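Local coordinates for carbohydrate kinase, FGGY (Rhodospirillum rubrum, PDB 3IFR), which probably phosphorylates D-xylulose as an FGGY-family carbohydrate kinase with the actin-like ATPase fold, at residues Pro215-Leu220 against Leu290-Tyr295; Leu286-His289 against Leu294-Pro297; Leu379-Ala384 against Glu476-Leu481; Phe387-Ala392 against Arg480-Phe485. All coordinates share one frame; numbering follows the deposited sequence.

Interaction 1: residues Pro215-Leu220 against Leu290-Tyr295; sequences PTHRVL and LVPGLY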
loop_
_atom_site.group_PDB
_atom_site.type_symbol
_atom_site.label_atom_id
_atom_site.label_comp_id
_atom_site.label_asym_id
_atom_site.label_seq_id
_atom_site.Cartn_x
_atom_site.Cartn_y
_atom_site.Cartn_z
ATOM N N PRO A 215 -0.749 16.979 -7.749
ATOM C CA PRO A 215 -1.319 15.686 -8.149
ATOM C C PRO A 215 -0.325 14.902 -8.975
ATOM O O PRO A 215 0.308 15.446 -9.878
ATOM C CB PRO A 215 -2.523 16.082 -9.005
ATOM C CG PRO A 215 -2.219 17.511 -9.473
ATOM C CD PRO A 215 -0.983 18.013 -8.767
ATOM N N THR A 216 -0.216 13.619 -8.693
ATOM C CA THR A 216 0.761 12.762 -9.340
ATOM C C THR A 216 0.903 12.918 -10.857
ATOM O O THR A 216 2.021 13.018 -11.376
ATOM C CB THR A 216 0.434 11.305 -9.038
ATOM O OG1 THR A 216 0.429 11.107 -7.623
ATOM C CG2 THR A 216 1.454 10.389 -9.673
ATOM N N HIS A 217 -0.215 12.918 -11.579
ATOM C CA HIS A 217 -0.162 12.861 -13.046
ATOM C C HIS A 217 0.412 14.118 -13.734
ATOM O O HIS A 217 0.861 14.044 -14.889
ATOM C CB HIS A 217 -1.545 12.559 -13.609
ATOM C CG HIS A 217 -2.522 13.671 -13.421
ATOM N ND1 HIS A 217 -3.194 13.884 -12.232
ATOM C CD2 HIS A 217 -2.929 14.654 -14.263
ATOM C CE1 HIS A 217 -3.988 14.940 -12.356
ATOM N NE2 HIS A 217 -3.828 15.433 -13.577
ATOM N N ARG A 218 0.395 15.260 -13.041
ATOM C CA ARG A 218 0.910 16.489 -13.627
ATOM C C ARG A 218 2.423 16.575 -13.478
ATOM O O ARG A 218 2.973 16.082 -12.490
ATOM C CB ARG A 218 0.317 17.706 -12.936
ATOM C CG ARG A 218 -1.098 18.045 -13.284
ATOM C CD ARG A 218 -1.404 19.425 -12.717
ATOM N NE ARG A 218 -2.822 19.582 -12.442
ATOM C CZ ARG A 218 -3.321 20.395 -11.515
ATOM N NH1 ARG A 218 -2.506 21.150 -10.757
ATOM N NH2 ARG A 218 -4.643 20.446 -11.353
ATOM N N VAL A 219 3.089 17.229 -14.428
ATOM C CA VAL A 219 4.523 17.445 -14.364
ATOM C C VAL A 219 4.819 18.308 -13.156
ATOM O O VAL A 219 4.169 19.332 -12.956
ATOM C CB VAL A 219 5.074 18.167 -15.641
ATOM C CG1 VAL A 219 6.550 17.931 -15.790
ATOM C CG2 VAL A 219 4.394 17.682 -16.867
ATOM N N LEU A 220 5.809 17.898 -12.363
ATOM C CA LEU A 220 6.200 18.594 -11.144
ATOM C C LEU A 220 7.347 19.602 -11.379
ATOM O O LEU A 220 7.356 20.708 -10.818
ATOM C CB LEU A 220 6.553 17.567 -10.046
ATOM C CG LEU A 220 7.526 17.974 -8.929
ATOM C CD1 LEU A 220 6.993 19.215 -8.237
ATOM C CD2 LEU A 220 7.746 16.881 -7.896
ATOM N N LEU A 290 -4.055 7.428 -9.055
ATOM C CA LEU A 290 -3.149 8.142 -9.953
ATOM C C LEU A 290 -3.965 8.560 -11.167
ATOM O O LEU A 290 -3.783 9.655 -11.703
ATOM C CB LEU A 290 -1.943 7.304 -10.371
ATOM C CG LEU A 290 -1.143 6.627 -9.250
ATOM C CD1 LEU A 290 0.101 5.911 -9.749
ATOM C CD2 LEU A 290 -0.780 7.671 -8.213
ATOM N N VAL A 291 -4.893 7.705 -11.582
ATOM C CA VAL A 291 -5.777 8.056 -12.695
ATOM C C VAL A 291 -6.659 9.285 -12.384
ATOM O O VAL A 291 -7.447 9.301 -11.442
ATOM C CB VAL A 291 -6.621 6.850 -13.155
ATOM C CG1 VAL A 291 -7.505 7.244 -14.308
ATOM C CG2 VAL A 291 -5.732 5.709 -13.581
ATOM N N PRO A 292 -6.502 10.338 -13.179
ATOM C CA PRO A 292 -7.141 11.619 -12.900
ATOM C C PRO A 292 -8.613 11.442 -12.779
ATOM O O PRO A 292 -9.197 10.867 -13.658
ATOM C CB PRO A 292 -6.820 12.423 -14.145
ATOM C CG PRO A 292 -5.494 11.857 -14.605
ATOM C CD PRO A 292 -5.615 10.400 -14.348
ATOM N N GLY A 293 -9.219 11.901 -11.705
ATOM C CA GLY A 293 -10.656 11.829 -11.627
ATOM C C GLY A 293 -11.113 10.716 -10.726
ATOM O O GLY A 293 -12.229 10.730 -10.220
ATOM N N LEU A 294 -10.257 9.740 -10.507
ATOM C CA LEU A 294 -10.648 8.615 -9.673
ATOM C C LEU A 294 -10.092 8.700 -8.259
ATOM O O LEU A 294 -9.071 9.377 -8.004
ATOM C CB LEU A 294 -10.315 7.282 -10.360
ATOM C CG LEU A 294 -10.924 7.095 -11.783
ATOM C CD1 LEU A 294 -10.684 5.718 -12.302
ATOM C CD2 LEU A 294 -12.430 7.422 -11.853
ATOM N N TYR A 295 -10.812 8.048 -7.340
ATOM C CA TYR A 295 -10.374 7.797 -5.975
ATOM C C TYR A 295 -9.955 6.334 -5.830
ATOM O O TYR A 295 -10.237 5.499 -6.703
ATOM C CB TYR A 295 -11.501 8.161 -5.016
ATOM C CG TYR A 295 -11.855 9.631 -5.057
ATOM C CD1 TYR A 295 -12.822 10.112 -5.904
ATOM C CD2 TYR A 295 -11.206 10.548 -4.239
ATOM C CE1 TYR A 295 -13.144 11.479 -5.941
ATOM C CE2 TYR A 295 -11.527 11.907 -4.269
ATOM C CZ TYR A 295 -12.491 12.356 -5.124
ATOM O OH TYR A 295 -12.796 13.698 -5.157
HETATM O O HOH W 1 -2.951 11.994 -10.478
#
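T216 and L290 bring the two backbones nearest, with their CA atoms 6.1 Å apart, where a type I turn from P215 to R218 meets L290, just ahead of a type II turn from V291 to L294. The R218 N to P215 O bond closes the first turn; the L294 N to V291 O bond closes the second. The contact joins the regions of the N-terminal and C-terminal FGGY families. H217 and P292 carry its outer half. The pyrrolidine of P292 puts CG over the centre of the H217 ring, 3.7 Å from the centroid and 12° off the ring normal, a CH-pi contact. H217 holds its ring here with CG between the backbone N and the carbonyl carbon (chi1 68°). A water lies at the edge of the same ring, in its plane. It is 2.6 Å from H217 ND1, accepts from H217 N at 3.1 Å and donates to L290 O at 2.8 Å. This water bridges H217 to L290 and fixes the imidazole from its edge while P292 presses on a face. Deeper in, L290 CD2 meets the T216 side chain, 3.7 Å from T216 OG1 and 3.8 Å from T216 CG2. The T216 hydroxyl is bonded to G242 O of strand 238-244. L290 also packs on I247, A248 and L251 of helix 245-252, and both T216 and L290 reach V444 of helix 437-448.

Interaction 2: residues Leu286-His289 against Leu294-Pro297; sequences LDYH and LYAP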
loop_
_atom_site.group_PDB
_atom_site.type_symbol
_atom_site.label_atom_id
_atom_site.label_comp_id
_atom_site.label_asym_id
_atom_site.label_seq_id
_atom_site.Cartn_x
_atom_site.Cartn_y
_atom_site.Cartn_z
ATOM N N LEU A 286 -8.997 6.261 2.523
ATOM C CA LEU A 286 -9.078 6.826 1.210
ATOM C C LEU A 286 -7.754 7.408 0.671
ATOM O O LEU A 286 -6.897 7.878 1.430
ATOM C CB LEU A 286 -10.204 7.851 1.197
ATOM C CG LEU A 286 -10.742 8.437 -0.097
ATOM C CD1 LEU A 286 -11.364 7.403 -1.088
ATOM C CD2 LEU A 286 -11.745 9.512 0.275
ATOM N N ASP A 287 -7.607 7.355 -0.659
ATOM C CA ASP A 287 -6.484 7.968 -1.381
ATOM C C ASP A 287 -7.050 8.480 -2.688
ATOM O O ASP A 287 -8.115 8.035 -3.107
ATOM C CB ASP A 287 -5.403 6.941 -1.721
ATOM C CG ASP A 287 -4.429 6.683 -0.577
ATOM O OD1 ASP A 287 -4.675 5.805 0.291
ATOM O OD2 ASP A 287 -3.357 7.309 -0.589
ATOM N N TYR A 288 -6.331 9.385 -3.352
ATOM C CA TYR A 288 -6.643 9.687 -4.734
ATOM C C TYR A 288 -6.034 8.598 -5.591
ATOM O O TYR A 288 -4.951 8.111 -5.284
ATOM C CB TYR A 288 -6.055 11.019 -5.146
ATOM C CG TYR A 288 -6.698 12.194 -4.442
ATOM C CD1 TYR A 288 -7.849 12.776 -4.940
ATOM C CD2 TYR A 288 -6.139 12.725 -3.280
ATOM C CE1 TYR A 288 -8.435 13.852 -4.299
ATOM C CE2 TYR A 288 -6.714 13.800 -2.637
ATOM C CZ TYR A 288 -7.864 14.354 -3.146
ATOM O OH TYR A 288 -8.432 15.408 -2.501
ATOM N N HIS A 289 -6.705 8.194 -6.670
ATOM C CA HIS A 289 -6.029 7.317 -7.613
ATOM C C HIS A 289 -4.966 8.111 -8.366
ATOM O O HIS A 289 -4.966 9.335 -8.334
ATOM C CB HIS A 289 -7.011 6.759 -8.614
ATOM C CG HIS A 289 -6.545 5.498 -9.257
ATOM N ND1 HIS A 289 -7.377 4.416 -9.464
ATOM C CD2 HIS A 289 -5.334 5.130 -9.723
ATOM C CE1 HIS A 289 -6.695 3.442 -10.037
ATOM N NE2 HIS A 289 -5.452 3.851 -10.187
ATOM N N LEU A 294 -10.257 9.740 -10.507
ATOM C CA LEU A 294 -10.648 8.615 -9.673
ATOM C C LEU A 294 -10.092 8.700 -8.259
ATOM O O LEU A 294 -9.071 9.377 -8.004
ATOM C CB LEU A 294 -10.315 7.282 -10.360
ATOM C CG LEU A 294 -10.924 7.095 -11.783
ATOM C CD1 LEU A 294 -10.684 5.718 -12.302
ATOM C CD2 LEU A 294 -12.430 7.422 -11.853
ATOM N N TYR A 295 -10.812 8.048 -7.340
ATOM C CA TYR A 295 -10.374 7.797 -5.975
ATOM C C TYR A 295 -9.955 6.334 -5.830
ATOM O O TYR A 295 -10.237 5.499 -6.703
ATOM C CB TYR A 295 -11.501 8.161 -5.016
ATOM C CG TYR A 295 -11.855 9.631 -5.057
ATOM C CD1 TYR A 295 -12.822 10.112 -5.904
ATOM C CD2 TYR A 295 -11.206 10.548 -4.239
ATOM C CE1 TYR A 295 -13.144 11.479 -5.941
ATOM C CE2 TYR A 295 -11.527 11.907 -4.269
ATOM C CZ TYR A 295 -12.491 12.356 -5.124
ATOM O OH TYR A 295 -12.796 13.698 -5.157
ATOM N N ALA A 296 -9.264 6.010 -4.744
ATOM C CA ALA A 296 -8.776 4.648 -4.509
ATOM C C ALA A 296 -8.976 4.205 -3.052
ATOM O O ALA A 296 -8.023 4.053 -2.297
ATOM C CB ALA A 296 -7.293 4.506 -4.920
ATOM N N PRO A 297 -10.235 3.980 -2.653
ATOM C CA PRO A 297 -10.443 3.483 -1.290
ATOM C C PRO A 297 -9.640 2.213 -1.147
ATOM O O PRO A 297 -9.615 1.433 -2.083
ATOM C CB PRO A 297 -11.944 3.143 -1.263
ATOM C CG PRO A 297 -12.550 3.967 -2.338
ATOM C CD PRO A 297 -11.489 4.120 -3.414
#
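A296 N donates to D287 O at 2.8 Å, with an N-H...O angle of 159°. The donor stands above the carbonyl plane of D287. A second bond runs from H289 N to L294 O, 3.0 Å long and also tilted from the carbonyl plane. The two bonds flank Y288 and Y295, whose CA atoms lie 4.4 Å apart. This is a single beta bridge between two roughly antiparallel runs of chain. It closes a short hairpin-like turn in the connection between strands 269-273 and 298-301, the latter an edge strand of the second six-stranded sheet. Y288 and Y295 lie side by side and point the same way. The rings meet obliquely, Y288 CE1 3.7 Å from Y295 CE2, with the planes at 31°. Both rings have CG beside the backbone N (chi1 -63° for Y295), which keeps them abreast. An alanine at Y295 would keep the backbone bonds but would probably leave one side of the Y288 ring without its aromatic neighbour, R179 and L183 remaining. L286 reaches across with CD1, which sits 4.0 Å from Y295 CB and 3.8 Å from P297 CG. Near the other bond, H289 CB rests 3.8 Å from L294 CB. Y288 also makes a cation-pi contact with R179. D287 OD1 is bonded to N298 ND2, and the D287 side chain lies about 4 Å from a bound phosphate ion, probably from the crystallisation liquor.

Interaction 3: residues Leu379-Ala384 against Glu476-Leu481; sequences LLEAVA and EVYDRL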
loop_
_atom_site.group_PDB
_atom_site.type_symbol
_atom_site.label_atom_id
_atom_site.label_comp_id
_atom_site.label_asym_id
_atom_site.label_seq_id
_atom_site.Cartn_x
_atom_site.Cartn_y
_atom_site.Cartn_z
ATOM N N LEU A 379 -8.028 -21.908 7.611
ATOM C CA LEU A 379 -7.303 -20.633 7.604
ATOM C C LEU A 379 -7.386 -20.011 6.225
ATOM O O LEU A 379 -7.602 -18.799 6.106
ATOM C CB LEU A 379 -5.828 -20.761 8.015
ATOM C CG LEU A 379 -5.154 -19.376 7.923
ATOM C CD1 LEU A 379 -5.960 -18.340 8.699
ATOM C CD2 LEU A 379 -3.661 -19.318 8.339
ATOM N N LEU A 380 -7.196 -20.838 5.189
ATOM C CA LEU A 380 -7.279 -20.347 3.825
ATOM C C LEU A 380 -8.638 -19.677 3.589
ATOM O O LEU A 380 -8.721 -18.580 3.031
ATOM C CB LEU A 380 -7.087 -21.468 2.819
ATOM C CG LEU A 380 -5.668 -22.006 2.686
ATOM C CD1 LEU A 380 -5.483 -22.813 1.401
ATOM C CD2 LEU A 380 -4.697 -20.877 2.763
ATOM N N GLU A 381 -9.688 -20.342 4.053
ATOM C CA GLU A 381 -11.037 -19.904 3.819
ATOM C C GLU A 381 -11.322 -18.662 4.636
ATOM O O GLU A 381 -11.958 -17.712 4.143
ATOM C CB GLU A 381 -11.996 -21.017 4.181
ATOM C CG GLU A 381 -11.920 -22.189 3.210
ATOM C CD GLU A 381 -12.853 -23.308 3.563
ATOM O OE1 GLU A 381 -13.301 -23.333 4.742
ATOM O OE2 GLU A 381 -13.163 -24.144 2.663
ATOM N N ALA A 382 -10.853 -18.652 5.888
ATOM C CA ALA A 382 -11.018 -17.465 6.724
ATOM C C ALA A 382 -10.381 -16.214 6.063
ATOM O O ALA A 382 -10.987 -15.141 6.024
ATOM C CB ALA A 382 -10.490 -17.696 8.164
ATOM N N VAL A 383 -9.176 -16.338 5.535
ATOM C CA VAL A 383 -8.559 -15.168 4.928
ATOM C C VAL A 383 -9.417 -14.692 3.781
ATOM O O VAL A 383 -9.677 -13.494 3.667
ATOM C CB VAL A 383 -7.096 -15.417 4.492
ATOM C CG1 VAL A 383 -6.618 -14.380 3.471
ATOM C CG2 VAL A 383 -6.229 -15.407 5.698
ATOM N N ALA A 384 -9.873 -15.626 2.948
ATOM C CA ALA A 384 -10.791 -15.311 1.833
ATOM C C ALA A 384 -11.994 -14.559 2.340
ATOM O O ALA A 384 -12.392 -13.537 1.787
ATOM C CB ALA A 384 -11.266 -16.574 1.157
ATOM N N GLU A 476 -23.288 -21.597 -1.940
ATOM C CA GLU A 476 -24.170 -21.855 -0.831
ATOM C C GLU A 476 -23.446 -22.289 0.449
ATOM O O GLU A 476 -23.790 -21.877 1.475
ATOM C CB GLU A 476 -25.210 -22.862 -1.263
ATOM C CG GLU A 476 -26.379 -22.990 -0.387
ATOM C CD GLU A 476 -27.304 -24.102 -0.828
ATOM O OE1 GLU A 476 -28.361 -23.769 -1.390
ATOM O OE2 GLU A 476 -26.966 -25.293 -0.636
ATOM N N VAL A 477 -22.432 -23.103 0.358
ATOM C CA VAL A 477 -21.568 -23.359 1.476
ATOM C C VAL A 477 -20.725 -22.150 1.891
ATOM O O VAL A 477 -20.667 -21.830 3.022
ATOM C CB VAL A 477 -20.711 -24.575 1.238
ATOM C CG1 VAL A 477 -20.057 -24.506 -0.039
ATOM C CG2 VAL A 477 -19.718 -24.672 2.243
ATOM N N TYR A 478 -20.100 -21.452 0.978
ATOM C CA TYR A 478 -19.304 -20.309 1.416
ATOM C C TYR A 478 -20.156 -19.146 1.962
ATOM O O TYR A 478 -19.707 -18.425 2.860
ATOM C CB TYR A 478 -18.282 -19.859 0.373
ATOM C CG TYR A 478 -17.086 -20.772 0.329
ATOM C CD1 TYR A 478 -16.392 -21.069 1.484
ATOM C CD2 TYR A 478 -16.646 -21.339 -0.863
ATOM C CE1 TYR A 478 -15.299 -21.926 1.476
ATOM C CE2 TYR A 478 -15.556 -22.174 -0.881
ATOM C CZ TYR A 478 -14.890 -22.472 0.292
ATOM O OH TYR A 478 -13.780 -23.293 0.290
ATOM N N ASP A 479 -21.380 -18.997 1.444
ATOM C CA ASP A 479 -22.326 -18.057 2.003
ATOM C C ASP A 479 -22.619 -18.345 3.478
ATOM O O ASP A 479 -22.602 -17.411 4.315
ATOM C CB ASP A 479 -23.633 -18.059 1.218
ATOM C CG ASP A 479 -23.594 -17.128 0.011
ATOM O OD1 ASP A 479 -22.787 -16.175 0.014
ATOM O OD2 ASP A 479 -24.371 -17.340 -0.937
ATOM N N ARG A 480 -22.915 -19.611 3.782
ATOM C CA ARG A 480 -23.150 -20.045 5.151
ATOM C C ARG A 480 -21.878 -19.911 5.975
ATOM O O ARG A 480 -21.931 -19.518 7.144
ATOM C CB ARG A 480 -23.620 -21.491 5.211
ATOM C CG ARG A 480 -25.082 -21.711 4.788
ATOM C CD ARG A 480 -25.557 -23.188 4.963
ATOM N NE ARG A 480 -25.630 -23.930 3.694
ATOM C CZ ARG A 480 -24.873 -24.987 3.401
ATOM N NH1 ARG A 480 -24.991 -25.589 2.218
ATOM N NH2 ARG A 480 -23.989 -25.443 4.288
ATOM N N LEU A 481 -20.725 -20.227 5.386
ATOM C CA LEU A 481 -19.464 -20.040 6.143
ATOM C C LEU A 481 -19.321 -18.583 6.480
ATOM O O LEU A 481 -19.035 -18.242 7.636
ATOM C CB LEU A 481 -18.222 -20.531 5.412
ATOM C CG LEU A 481 -16.994 -20.673 6.314
ATOM C CD1 LEU A 481 -17.305 -21.579 7.462
ATOM C CD2 LEU A 481 -15.805 -21.209 5.520
#
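E381 sends its carboxylate toward helix 475-496 on an extended chain, with CG opposite the carbonyl carbon (chi1 -70°). Y478 also has CG anti to its carbonyl carbon (chi1 -77°), which points the phenol at the glutamate; the two side chains cross at about a right angle. The Y478 hydroxyl donates to E381 OE2 at 2.6 Å. It comes from above the carboxylate plane, 39° out of it. The carboxylate lies at the edge of the Y478 ring, its CD in the ring plane, and the two planes are nearly perpendicular. Y478 CE1 also touches the carboxylate, 3.3 Å from E381 OE2. On the other branch, L481 CD2 packs 3.4 Å from E381 OE1 and 4.0 Å from E381 CB. The leucine thus lies against both the stem and the head of the glutamate. E381 OE2 has more than one partner: R377 NE forms a salt bridge with it and G337 N a hydrogen bond. R377 NH2 also bonds to Y478 OH. This buried charge is therefore well matched, and the arginine would probably favour the ionised carboxylate. A glutamine in place of E381 would keep a similar shape but would probably leave R377 without its opposite charge at the helix interface. Y478 also packs on I419, D422 and V423 of helix 414-424. This is helix-helix packing with a buried hydrogen bond and salt bridge: it fastens the last helix, 475-496, to the long helix 372-397 in the C-terminal half of this actin-like kinase fold.

Interaction 4: residues Phe387-Ala392 against Arg480-Phe485; sequences FRHHVA and RLYRDF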
loop_
_atom_site.group_PDB
_atom_site.type_symbol
_atom_site.label_atom_id
_atom_site.label_comp_id
_atom_site.label_asym_id
_atom_site.label_seq_id
_atom_site.Cartn_x
_atom_site.Cartn_y
_atom_site.Cartn_z
ATOM N N PHE A 387 -11.474 -11.079 3.139
ATOM C CA PHE A 387 -11.432 -10.336 1.892
ATOM C C PHE A 387 -12.854 -10.058 1.404
ATOM O O PHE A 387 -13.171 -8.966 0.975
ATOM C CB PHE A 387 -10.611 -11.086 0.828
ATOM C CG PHE A 387 -9.182 -10.659 0.771
ATOM C CD1 PHE A 387 -8.861 -9.351 0.502
ATOM C CD2 PHE A 387 -8.147 -11.568 1.008
ATOM C CE1 PHE A 387 -7.551 -8.939 0.444
ATOM C CE2 PHE A 387 -6.826 -11.157 0.944
ATOM C CZ PHE A 387 -6.535 -9.833 0.656
ATOM N N ARG A 388 -13.711 -11.061 1.479
ATOM C CA ARG A 388 -15.109 -10.880 1.100
ATOM C C ARG A 388 -15.776 -9.728 1.871
ATOM O O ARG A 388 -16.497 -8.898 1.266
ATOM C CB ARG A 388 -15.892 -12.163 1.311
ATOM C CG ARG A 388 -17.412 -12.010 1.104
ATOM C CD ARG A 388 -18.069 -13.330 0.746
ATOM N NE ARG A 388 -19.526 -13.327 0.941
ATOM C CZ ARG A 388 -20.330 -14.372 0.692
ATOM N NH1 ARG A 388 -19.830 -15.512 0.249
ATOM N NH2 ARG A 388 -21.635 -14.282 0.913
ATOM N N HIS A 389 -15.520 -9.695 3.185
ATOM C CA HIS A 389 -16.080 -8.700 4.080
ATOM C C HIS A 389 -15.729 -7.259 3.638
ATOM O O HIS A 389 -16.628 -6.421 3.436
ATOM C CB HIS A 389 -15.692 -9.004 5.543
ATOM C CG HIS A 389 -16.238 -8.034 6.531
ATOM N ND1 HIS A 389 -15.587 -7.721 7.712
ATOM C CD2 HIS A 389 -17.360 -7.269 6.526
ATOM C CE1 HIS A 389 -16.285 -6.832 8.382
ATOM N NE2 HIS A 389 -17.370 -6.543 7.684
ATOM N N HIS A 390 -14.446 -6.980 3.441
ATOM C CA HIS A 390 -14.040 -5.757 2.753
ATOM C C HIS A 390 -14.854 -5.437 1.481
ATOM O O HIS A 390 -15.279 -4.293 1.268
ATOM C CB HIS A 390 -12.566 -5.815 2.369
ATOM C CG HIS A 390 -11.649 -5.520 3.499
ATOM N ND1 HIS A 390 -11.143 -6.505 4.321
ATOM C CD2 HIS A 390 -11.128 -4.352 3.953
ATOM C CE1 HIS A 390 -10.346 -5.960 5.222
ATOM N NE2 HIS A 390 -10.332 -4.651 5.021
ATOM N N VAL A 391 -15.004 -6.429 0.612
ATOM C CA VAL A 391 -15.722 -6.228 -0.636
ATOM C C VAL A 391 -17.162 -5.786 -0.317
ATOM O O VAL A 391 -17.693 -4.850 -0.918
ATOM C CB VAL A 391 -15.724 -7.526 -1.516
ATOM C CG1 VAL A 391 -16.526 -7.314 -2.802
ATOM C CG2 VAL A 391 -14.298 -7.934 -1.859
ATOM N N ALA A 392 -17.775 -6.453 0.657
ATOM C CA ALA A 392 -19.129 -6.123 1.056
ATOM C C ALA A 392 -19.126 -4.680 1.553
ATOM O O ALA A 392 -20.033 -3.887 1.275
ATOM C CB ALA A 392 -19.641 -7.104 2.169
ATOM N N ARG A 480 -22.915 -19.611 3.782
ATOM C CA ARG A 480 -23.150 -20.045 5.151
ATOM C C ARG A 480 -21.878 -19.911 5.975
ATOM O O ARG A 480 -21.931 -19.518 7.144
ATOM C CB ARG A 480 -23.620 -21.491 5.211
ATOM C CG ARG A 480 -25.082 -21.711 4.788
ATOM C CD ARG A 480 -25.557 -23.188 4.963
ATOM N NE ARG A 480 -25.630 -23.930 3.694
ATOM C CZ ARG A 480 -24.873 -24.987 3.401
ATOM N NH1 ARG A 480 -24.991 -25.589 2.218
ATOM N NH2 ARG A 480 -23.989 -25.443 4.288
ATOM N N LEU A 481 -20.725 -20.227 5.386
ATOM C CA LEU A 481 -19.464 -20.040 6.143
ATOM C C LEU A 481 -19.321 -18.583 6.480
ATOM O O LEU A 481 -19.035 -18.242 7.636
ATOM C CB LEU A 481 -18.222 -20.531 5.412
ATOM C CG LEU A 481 -16.994 -20.673 6.314
ATOM C CD1 LEU A 481 -17.305 -21.579 7.462
ATOM C CD2 LEU A 481 -15.805 -21.209 5.520
ATOM N N TYR A 482 -19.579 -17.731 5.486
ATOM C CA TYR A 482 -19.520 -16.276 5.678
ATOM C C TYR A 482 -20.436 -15.840 6.811
ATOM O O TYR A 482 -20.046 -15.053 7.683
ATOM C CB TYR A 482 -19.907 -15.533 4.414
ATOM C CG TYR A 482 -19.715 -14.066 4.573
ATOM C CD1 TYR A 482 -18.439 -13.525 4.542
ATOM C CD2 TYR A 482 -20.789 -13.210 4.793
ATOM C CE1 TYR A 482 -18.224 -12.162 4.706
ATOM C CE2 TYR A 482 -20.593 -11.839 4.951
ATOM C CZ TYR A 482 -19.305 -11.315 4.901
ATOM O OH TYR A 482 -19.051 -9.953 5.057
ATOM N N ARG A 483 -21.646 -16.378 6.811
ATOM C CA ARG A 483 -22.601 -16.080 7.865
ATOM C C ARG A 483 -22.009 -16.574 9.201
ATOM O O ARG A 483 -22.011 -15.838 10.203
ATOM C CB ARG A 483 -23.961 -16.694 7.519
ATOM C CG ARG A 483 -24.831 -17.159 8.682
ATOM C CD ARG A 483 -26.034 -18.036 8.190
ATOM N NE ARG A 483 -26.506 -18.979 9.217
ATOM C CZ ARG A 483 -25.977 -20.189 9.456
ATOM N NH1 ARG A 483 -24.944 -20.638 8.737
ATOM N NH2 ARG A 483 -26.483 -20.970 10.418
ATOM N N ASP A 484 -21.437 -17.779 9.213
ATOM C CA ASP A 484 -20.790 -18.260 10.442
ATOM C C ASP A 484 -19.635 -17.385 10.947
ATOM O O ASP A 484 -19.561 -17.074 12.107
ATOM C CB ASP A 484 -20.295 -19.684 10.276
ATOM C CG ASP A 484 -21.417 -20.672 10.306
ATOM O OD1 ASP A 484 -22.593 -20.226 10.290
ATOM O OD2 ASP A 484 -21.124 -21.884 10.357
ATOM N N PHE A 485 -18.724 -17.040 10.058
ATOM C CA PHE A 485 -17.573 -16.232 10.348
ATOM C C PHE A 485 -18.029 -14.927 11.015
ATOM O O PHE A 485 -17.523 -14.522 12.068
ATOM C CB PHE A 485 -16.917 -16.001 8.987
ATOM C CG PHE A 485 -15.896 -14.935 8.944
ATOM C CD1 PHE A 485 -14.569 -15.228 9.197
ATOM C CD2 PHE A 485 -16.242 -13.662 8.523
ATOM C CE1 PHE A 485 -13.622 -14.257 9.109
ATOM C CE2 PHE A 485 -15.285 -12.664 8.429
ATOM C CZ PHE A 485 -13.977 -12.950 8.734
#
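The R388 guanidinium lies flat on one face of the Y482 ring, with the planes 11° apart and the centres 4.5 Å apart. R388 NE sits over that face, offset toward the rim and 3.7 Å from Y482 CG. Y482 CB lies beneath the centre of the guanidinium. This is a parallel, off-centre cation-pi stack between two helices of the C-terminal half of the FGGY kinase fold. The helix axes at 387-392 and 480-485 cross at -88° and approach to 11.6 Å, so long side chains span the gap. R388 does so with a chain extended from CG to NE. Its CG is anti to the backbone N (chi1 173°), and the aliphatic part lies along the ring before the charged end does. R388 CG is 3.7 Å from Y482 CE1, and R388 CD makes an off-centre CH-pi contact with the same ring. The arginine therefore covers the ring with methylenes toward the hydroxyl end and with charge toward CB. R388 NH2 is also paired with D479, one turn before Y482 on the same helix, though that bond is modelled implausibly short. L385 of helix 372-397 also packs on Y482, and F485 meets L385 too. The phenol end reaches H389 at about a right angle. Its hydroxyl oxygen lies near A392 CB as well, but closer to the next turn back: Y482 OH is 3.4 Å from H389 CA and 3.5 Å from H389 CD2.

From the N terminus, interaction 1 comes first. It closes a long excursion from the turn before strand 219-222 to the loop ahead of strand 298-301, joining the two FGGY family regions. Interaction 2 closes a far shorter loop within that same connection. Its first segment falls inside the span of interaction 1. The two share L294 and Y295 in sequence, though these make their contact in interaction 2. Interactions 3 and 4 follow in series. Each brings helix 475-496 back to helix 372-397, and their spans cross along the chain. They share R480 and L481 and adjoin on the same pair of helices. Interactions 1 and 3 have centres about 37 Å apart.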